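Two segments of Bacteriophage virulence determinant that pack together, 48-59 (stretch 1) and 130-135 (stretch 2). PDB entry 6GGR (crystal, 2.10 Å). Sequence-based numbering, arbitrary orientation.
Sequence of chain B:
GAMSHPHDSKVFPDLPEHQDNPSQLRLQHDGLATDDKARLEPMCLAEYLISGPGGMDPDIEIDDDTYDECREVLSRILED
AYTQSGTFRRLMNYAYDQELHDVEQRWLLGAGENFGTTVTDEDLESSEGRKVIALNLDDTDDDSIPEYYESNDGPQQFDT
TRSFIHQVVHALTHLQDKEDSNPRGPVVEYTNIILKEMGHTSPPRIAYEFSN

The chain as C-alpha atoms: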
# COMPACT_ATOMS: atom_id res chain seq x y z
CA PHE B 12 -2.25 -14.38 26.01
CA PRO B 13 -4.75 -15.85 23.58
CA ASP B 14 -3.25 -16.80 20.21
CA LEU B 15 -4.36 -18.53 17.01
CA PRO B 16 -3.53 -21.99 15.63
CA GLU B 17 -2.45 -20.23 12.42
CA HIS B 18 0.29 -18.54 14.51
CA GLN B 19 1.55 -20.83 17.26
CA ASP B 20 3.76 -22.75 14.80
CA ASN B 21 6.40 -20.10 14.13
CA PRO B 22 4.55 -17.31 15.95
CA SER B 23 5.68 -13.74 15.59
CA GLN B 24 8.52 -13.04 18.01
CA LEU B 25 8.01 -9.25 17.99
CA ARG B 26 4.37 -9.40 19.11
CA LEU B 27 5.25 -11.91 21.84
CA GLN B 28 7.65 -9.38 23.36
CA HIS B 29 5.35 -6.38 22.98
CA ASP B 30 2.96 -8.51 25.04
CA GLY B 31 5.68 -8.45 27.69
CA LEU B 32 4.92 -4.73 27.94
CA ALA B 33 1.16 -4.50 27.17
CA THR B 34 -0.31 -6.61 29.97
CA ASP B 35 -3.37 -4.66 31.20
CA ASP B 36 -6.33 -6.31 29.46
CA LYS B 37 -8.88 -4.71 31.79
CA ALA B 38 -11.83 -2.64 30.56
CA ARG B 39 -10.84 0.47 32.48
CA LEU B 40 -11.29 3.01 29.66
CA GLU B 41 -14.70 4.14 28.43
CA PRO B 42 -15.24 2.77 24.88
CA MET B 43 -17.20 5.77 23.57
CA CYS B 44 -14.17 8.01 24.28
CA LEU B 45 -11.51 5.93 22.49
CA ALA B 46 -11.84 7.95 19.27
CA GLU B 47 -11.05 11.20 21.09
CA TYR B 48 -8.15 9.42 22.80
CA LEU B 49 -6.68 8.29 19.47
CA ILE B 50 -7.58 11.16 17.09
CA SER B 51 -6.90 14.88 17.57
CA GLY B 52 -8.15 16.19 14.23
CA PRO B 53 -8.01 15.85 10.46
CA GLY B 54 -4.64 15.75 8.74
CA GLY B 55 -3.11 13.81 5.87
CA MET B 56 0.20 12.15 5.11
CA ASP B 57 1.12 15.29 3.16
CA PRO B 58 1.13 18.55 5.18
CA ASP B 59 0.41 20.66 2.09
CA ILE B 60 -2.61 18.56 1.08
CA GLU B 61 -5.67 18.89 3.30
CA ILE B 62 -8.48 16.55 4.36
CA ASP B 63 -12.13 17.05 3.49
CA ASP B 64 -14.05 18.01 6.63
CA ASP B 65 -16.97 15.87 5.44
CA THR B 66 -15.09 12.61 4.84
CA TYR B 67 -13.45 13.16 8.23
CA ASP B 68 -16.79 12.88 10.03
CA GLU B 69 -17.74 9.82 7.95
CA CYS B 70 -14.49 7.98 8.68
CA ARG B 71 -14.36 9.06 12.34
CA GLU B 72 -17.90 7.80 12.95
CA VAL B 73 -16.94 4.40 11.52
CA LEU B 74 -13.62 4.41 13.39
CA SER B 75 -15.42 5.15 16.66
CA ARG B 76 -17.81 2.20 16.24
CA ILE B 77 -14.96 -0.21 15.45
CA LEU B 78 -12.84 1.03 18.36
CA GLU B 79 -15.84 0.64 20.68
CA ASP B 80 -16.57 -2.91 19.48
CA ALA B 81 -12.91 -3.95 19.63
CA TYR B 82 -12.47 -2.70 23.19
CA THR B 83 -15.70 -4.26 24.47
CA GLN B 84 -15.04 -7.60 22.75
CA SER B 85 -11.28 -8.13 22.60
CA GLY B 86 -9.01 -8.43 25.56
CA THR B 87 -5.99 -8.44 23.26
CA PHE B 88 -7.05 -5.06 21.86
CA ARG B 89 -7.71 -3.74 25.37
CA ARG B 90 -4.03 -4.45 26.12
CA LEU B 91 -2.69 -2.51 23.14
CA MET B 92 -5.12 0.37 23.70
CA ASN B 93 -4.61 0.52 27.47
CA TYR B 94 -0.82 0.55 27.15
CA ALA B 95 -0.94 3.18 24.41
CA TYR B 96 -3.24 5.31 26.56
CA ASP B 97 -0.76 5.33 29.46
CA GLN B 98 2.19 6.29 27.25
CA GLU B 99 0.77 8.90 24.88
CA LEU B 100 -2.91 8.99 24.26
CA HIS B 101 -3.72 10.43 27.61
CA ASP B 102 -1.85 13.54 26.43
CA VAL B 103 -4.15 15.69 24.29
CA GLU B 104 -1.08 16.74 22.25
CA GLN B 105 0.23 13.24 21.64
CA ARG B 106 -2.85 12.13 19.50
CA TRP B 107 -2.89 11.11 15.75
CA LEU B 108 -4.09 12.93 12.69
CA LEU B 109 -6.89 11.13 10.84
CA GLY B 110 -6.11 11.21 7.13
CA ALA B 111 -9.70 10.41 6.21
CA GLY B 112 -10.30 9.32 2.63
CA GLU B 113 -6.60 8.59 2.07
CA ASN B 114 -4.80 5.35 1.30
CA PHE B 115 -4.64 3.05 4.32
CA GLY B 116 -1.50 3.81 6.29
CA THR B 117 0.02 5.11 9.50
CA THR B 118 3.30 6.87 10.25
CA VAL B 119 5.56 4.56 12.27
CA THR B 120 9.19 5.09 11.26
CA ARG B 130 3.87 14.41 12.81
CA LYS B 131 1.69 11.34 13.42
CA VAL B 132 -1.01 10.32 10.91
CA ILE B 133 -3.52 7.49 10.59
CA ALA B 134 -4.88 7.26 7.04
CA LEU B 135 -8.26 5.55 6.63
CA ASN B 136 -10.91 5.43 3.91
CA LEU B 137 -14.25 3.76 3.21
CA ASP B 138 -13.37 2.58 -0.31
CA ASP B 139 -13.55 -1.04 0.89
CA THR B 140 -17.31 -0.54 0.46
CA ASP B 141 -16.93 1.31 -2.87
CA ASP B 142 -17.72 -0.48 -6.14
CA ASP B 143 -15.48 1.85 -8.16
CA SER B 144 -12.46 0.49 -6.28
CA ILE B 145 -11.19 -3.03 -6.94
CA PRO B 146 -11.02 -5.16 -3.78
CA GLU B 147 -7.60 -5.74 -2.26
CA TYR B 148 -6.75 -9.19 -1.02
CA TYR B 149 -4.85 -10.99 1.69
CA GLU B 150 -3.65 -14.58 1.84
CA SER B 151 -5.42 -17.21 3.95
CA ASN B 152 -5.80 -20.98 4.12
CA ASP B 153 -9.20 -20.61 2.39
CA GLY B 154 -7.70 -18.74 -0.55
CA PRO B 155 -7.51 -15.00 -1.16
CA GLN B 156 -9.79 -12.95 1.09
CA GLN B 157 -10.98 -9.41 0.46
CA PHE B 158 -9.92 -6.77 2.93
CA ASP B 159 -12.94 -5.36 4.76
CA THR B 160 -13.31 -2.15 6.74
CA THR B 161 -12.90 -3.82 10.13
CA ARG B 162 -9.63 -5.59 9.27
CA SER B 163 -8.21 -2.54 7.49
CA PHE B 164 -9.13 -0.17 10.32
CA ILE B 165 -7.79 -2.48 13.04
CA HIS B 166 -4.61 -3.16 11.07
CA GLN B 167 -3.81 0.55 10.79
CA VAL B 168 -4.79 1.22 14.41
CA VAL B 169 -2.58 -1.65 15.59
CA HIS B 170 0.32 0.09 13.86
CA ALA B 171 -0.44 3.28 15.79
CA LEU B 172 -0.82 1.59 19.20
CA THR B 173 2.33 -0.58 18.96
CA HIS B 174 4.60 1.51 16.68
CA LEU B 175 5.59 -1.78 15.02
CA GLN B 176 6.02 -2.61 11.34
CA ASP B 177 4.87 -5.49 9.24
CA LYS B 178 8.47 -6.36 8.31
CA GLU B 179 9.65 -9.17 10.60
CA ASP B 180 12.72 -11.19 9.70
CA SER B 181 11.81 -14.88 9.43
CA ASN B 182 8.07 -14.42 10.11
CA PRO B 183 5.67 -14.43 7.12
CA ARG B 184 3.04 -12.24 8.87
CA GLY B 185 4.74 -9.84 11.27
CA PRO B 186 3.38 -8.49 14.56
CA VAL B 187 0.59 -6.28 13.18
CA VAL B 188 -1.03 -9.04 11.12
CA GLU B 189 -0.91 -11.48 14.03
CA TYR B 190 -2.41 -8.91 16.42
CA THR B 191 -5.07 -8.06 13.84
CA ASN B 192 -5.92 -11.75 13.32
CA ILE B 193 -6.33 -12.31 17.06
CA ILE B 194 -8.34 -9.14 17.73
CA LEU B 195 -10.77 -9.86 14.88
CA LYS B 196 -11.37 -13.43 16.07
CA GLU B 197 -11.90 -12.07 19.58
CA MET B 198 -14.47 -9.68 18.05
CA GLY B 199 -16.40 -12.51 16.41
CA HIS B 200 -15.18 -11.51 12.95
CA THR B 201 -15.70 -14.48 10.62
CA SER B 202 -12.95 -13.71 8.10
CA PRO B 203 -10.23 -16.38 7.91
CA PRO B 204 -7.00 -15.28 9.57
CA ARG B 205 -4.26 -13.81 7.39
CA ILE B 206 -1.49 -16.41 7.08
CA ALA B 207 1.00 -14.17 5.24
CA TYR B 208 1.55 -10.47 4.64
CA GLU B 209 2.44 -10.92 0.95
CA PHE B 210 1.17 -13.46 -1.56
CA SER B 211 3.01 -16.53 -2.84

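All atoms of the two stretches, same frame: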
# COMPACT_ATOMS: atom_id res chain seq x y z
N TYR B 48 -9.47 9.76 22.26
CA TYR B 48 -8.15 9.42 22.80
C TYR B 48 -7.14 9.16 21.69
O TYR B 48 -5.95 9.41 21.87
CB TYR B 48 -8.26 8.20 23.72
CG TYR B 48 -9.15 8.37 24.93
CD1 TYR B 48 -9.63 9.63 25.31
CD2 TYR B 48 -9.52 7.28 25.71
CE1 TYR B 48 -10.44 9.78 26.41
CE2 TYR B 48 -10.33 7.43 26.82
CZ TYR B 48 -10.79 8.68 27.16
OH TYR B 48 -11.60 8.84 28.27
N LEU B 49 -7.59 8.65 20.55
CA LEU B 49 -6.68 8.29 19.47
C LEU B 49 -6.50 9.43 18.46
O LEU B 49 -5.40 9.61 17.94
CB LEU B 49 -7.19 7.04 18.74
CG LEU B 49 -6.30 6.47 17.63
CD1 LEU B 49 -5.12 5.70 18.21
CD2 LEU B 49 -7.11 5.58 16.70
N ILE B 50 -7.56 10.19 18.18
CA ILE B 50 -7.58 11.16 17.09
C ILE B 50 -7.69 12.57 17.67
O ILE B 50 -8.56 12.84 18.50
CB ILE B 50 -8.73 10.88 16.11
CG1 ILE B 50 -8.68 9.43 15.62
CG2 ILE B 50 -8.69 11.85 14.94
CD1 ILE B 50 -7.36 9.01 15.02
N SER B 51 -6.82 13.47 17.20
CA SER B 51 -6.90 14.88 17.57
C SER B 51 -7.73 15.67 16.56
O SER B 51 -8.64 16.41 16.94
CB SER B 51 -5.51 15.49 17.67
OG SER B 51 -4.89 15.56 16.40
N GLY B 52 -7.42 15.53 15.28
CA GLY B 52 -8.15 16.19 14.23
C GLY B 52 -7.78 15.67 12.86
O GLY B 52 -6.98 14.74 12.72
N PRO B 53 -8.37 16.25 11.82
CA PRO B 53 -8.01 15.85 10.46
C PRO B 53 -6.59 16.24 10.11
O PRO B 53 -6.04 17.21 10.65
CB PRO B 53 -9.02 16.60 9.57
CG PRO B 53 -10.03 17.21 10.50
CD PRO B 53 -9.41 17.29 11.85
N GLY B 54 -6.00 15.49 9.19
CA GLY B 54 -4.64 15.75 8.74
C GLY B 54 -4.05 14.59 7.97
O GLY B 54 -4.05 13.45 8.46
N GLY B 55 -3.54 14.86 6.76
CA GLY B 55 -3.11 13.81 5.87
C GLY B 55 -1.61 13.55 5.92
O GLY B 55 -0.84 14.27 6.56
N MET B 56 -1.21 12.48 5.23
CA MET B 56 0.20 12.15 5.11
C MET B 56 1.01 13.33 4.60
O MET B 56 2.17 13.51 4.98
CB MET B 56 0.38 10.96 4.18
CG MET B 56 -0.20 9.67 4.71
SD MET B 56 0.80 9.00 6.04
CE MET B 56 -0.22 7.63 6.58
N ASP B 57 0.43 14.14 3.71
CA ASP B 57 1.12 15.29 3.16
C ASP B 57 0.67 16.55 3.88
O ASP B 57 -0.53 16.86 3.85
CB ASP B 57 0.83 15.42 1.67
CG ASP B 57 1.69 16.48 1.00
OD1 ASP B 57 2.42 17.19 1.71
OD2 ASP B 57 1.63 16.59 -0.24
N PRO B 58 1.56 17.28 4.55
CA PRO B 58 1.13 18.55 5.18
C PRO B 58 0.42 19.49 4.22
O PRO B 58 -0.64 20.03 4.55
CB PRO B 58 2.45 19.14 5.69
CG PRO B 58 3.35 17.97 5.89
CD PRO B 58 2.98 16.98 4.83
N ASP B 59 0.99 19.70 3.03
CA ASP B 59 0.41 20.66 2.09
C ASP B 59 -1.02 20.29 1.73
O ASP B 59 -1.91 21.15 1.70
CB ASP B 59 1.26 20.74 0.83
CG ASP B 59 2.69 21.16 1.12
OD1 ASP B 59 3.09 21.14 2.31
OD2 ASP B 59 3.42 21.51 0.16
N ARG B 130 5.26 14.44 13.26
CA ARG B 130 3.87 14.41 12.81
C ARG B 130 3.37 12.97 12.68
O ARG B 130 3.98 12.15 11.99
CB ARG B 130 3.74 15.16 11.49
CG ARG B 130 2.37 15.81 11.26
CD ARG B 130 2.41 16.75 10.05
NE ARG B 130 1.09 17.30 9.73
CZ ARG B 130 0.24 16.78 8.84
NH1 ARG B 130 0.56 15.69 8.16
NH2 ARG B 130 -0.93 17.36 8.63
N LYS B 131 2.26 12.67 13.35
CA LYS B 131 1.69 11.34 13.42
C LYS B 131 0.35 11.33 12.68
O LYS B 131 -0.52 12.15 12.97
CB LYS B 131 1.49 10.91 14.88
CG LYS B 131 2.79 10.65 15.65
CD LYS B 131 2.62 10.83 17.17
CE LYS B 131 2.47 9.51 17.92
NZ LYS B 131 2.45 9.72 19.40
N VAL B 132 0.19 10.39 11.74
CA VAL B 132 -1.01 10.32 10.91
C VAL B 132 -1.52 8.89 10.86
O VAL B 132 -0.74 7.94 10.82
CB VAL B 132 -0.74 10.83 9.48
CG1 VAL B 132 -1.98 10.63 8.61
CG2 VAL B 132 -0.32 12.29 9.51
N ILE B 133 -2.84 8.75 10.85
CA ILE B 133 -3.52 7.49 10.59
C ILE B 133 -4.43 7.72 9.40
O ILE B 133 -5.40 8.49 9.49
CB ILE B 133 -4.33 7.00 11.81
CG1 ILE B 133 -3.38 6.51 12.91
CG2 ILE B 133 -5.29 5.89 11.43
CD1 ILE B 133 -4.03 6.40 14.27
N ALA B 134 -4.13 7.07 8.27
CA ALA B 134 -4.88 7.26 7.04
C ALA B 134 -5.90 6.14 6.89
O ALA B 134 -5.54 4.96 6.88
CB ALA B 134 -3.95 7.30 5.83
N LEU B 135 -7.18 6.51 6.78
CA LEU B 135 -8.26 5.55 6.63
C LEU B 135 -9.22 6.04 5.56
O LEU B 135 -9.35 7.25 5.33
CB LEU B 135 -9.01 5.35 7.95
CG LEU B 135 -8.17 4.95 9.16
CD1 LEU B 135 -8.98 5.06 10.44
CD2 LEU B 135 -7.61 3.55 9.01

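The two stretches lie at least 72 residues apart in sequence wherever they touch, and they bury 412 Å² between them, both sides summed. One hydrogen bond crosses the contact. The rest is apolar packing and close approach of backbone to side chain.

The hydrogen bond runs from Arg 130 NH1 to Gly 55 O, at 2.6 Å with an N-H...acceptor angle of 161°. It is short and nearly straight. The CA-to-CB bond of Arg 130 points toward stretch 1, and its chi1, chi2 and chi3 are all t. The extended chain carries the guanidinium to the loop backbone. The acceptor lies near the plane of the guanidinium, at its edge, where the N-H groups point.

Other loop atoms lie near the same group. Pro 58 N lies over one face, 4.1 Å from Arg 130 NH1. On the proline ring, Pro 58 CG is 4.3 Å from Arg 130 NH1. Gly 54 CA approaches Arg 130 NH2 to 4.0 Å. Gly 54 has no side chain, but an ideal CB there would point toward stretch 2 and sit 3.4 Å from Arg 130 NH2. Although exposed overall, Arg 130 has 77 Å² covered by stretch 1, the largest such area in the contact.

Val 132 packs against the loop backbone. Its CA-to-CB bond points toward stretch 1, with chi1 t. Val 132 CG1 is 3.5 Å from Gly 54 O, and Val 132 CG2 is 3.6 Å from Gly 55 O. Val 132 CG1 also lies 3.9 Å from Met 56 N. The two methyls thus rest against successive peptide groups of the loop.

The apolar side-chain contacts form two groups. In the first, Met 56 starts with its CA-to-CB bond pointing away from stretch 2. Its chi1 and chi2 are both m and chi3 is t, and the side chain returns to the strand. Met 56 CE reaches Val 132 CG1 at 4.0 Å and Ala 134 CB at 3.8 Å. One methyl therefore touches two alternate strand residues, both with CA-to-CB bonds toward stretch 1.

The second group centres on Ile 133. Its CA-to-CB bond points sideways, but the end of the side chain comes nearer. Ile 133 CD1 meets Leu 49 CD2 at 4.0 Å and Ile 50 CD1 at 4.3 Å. These partners sit where the helix gives way to strand. All three residues are buried.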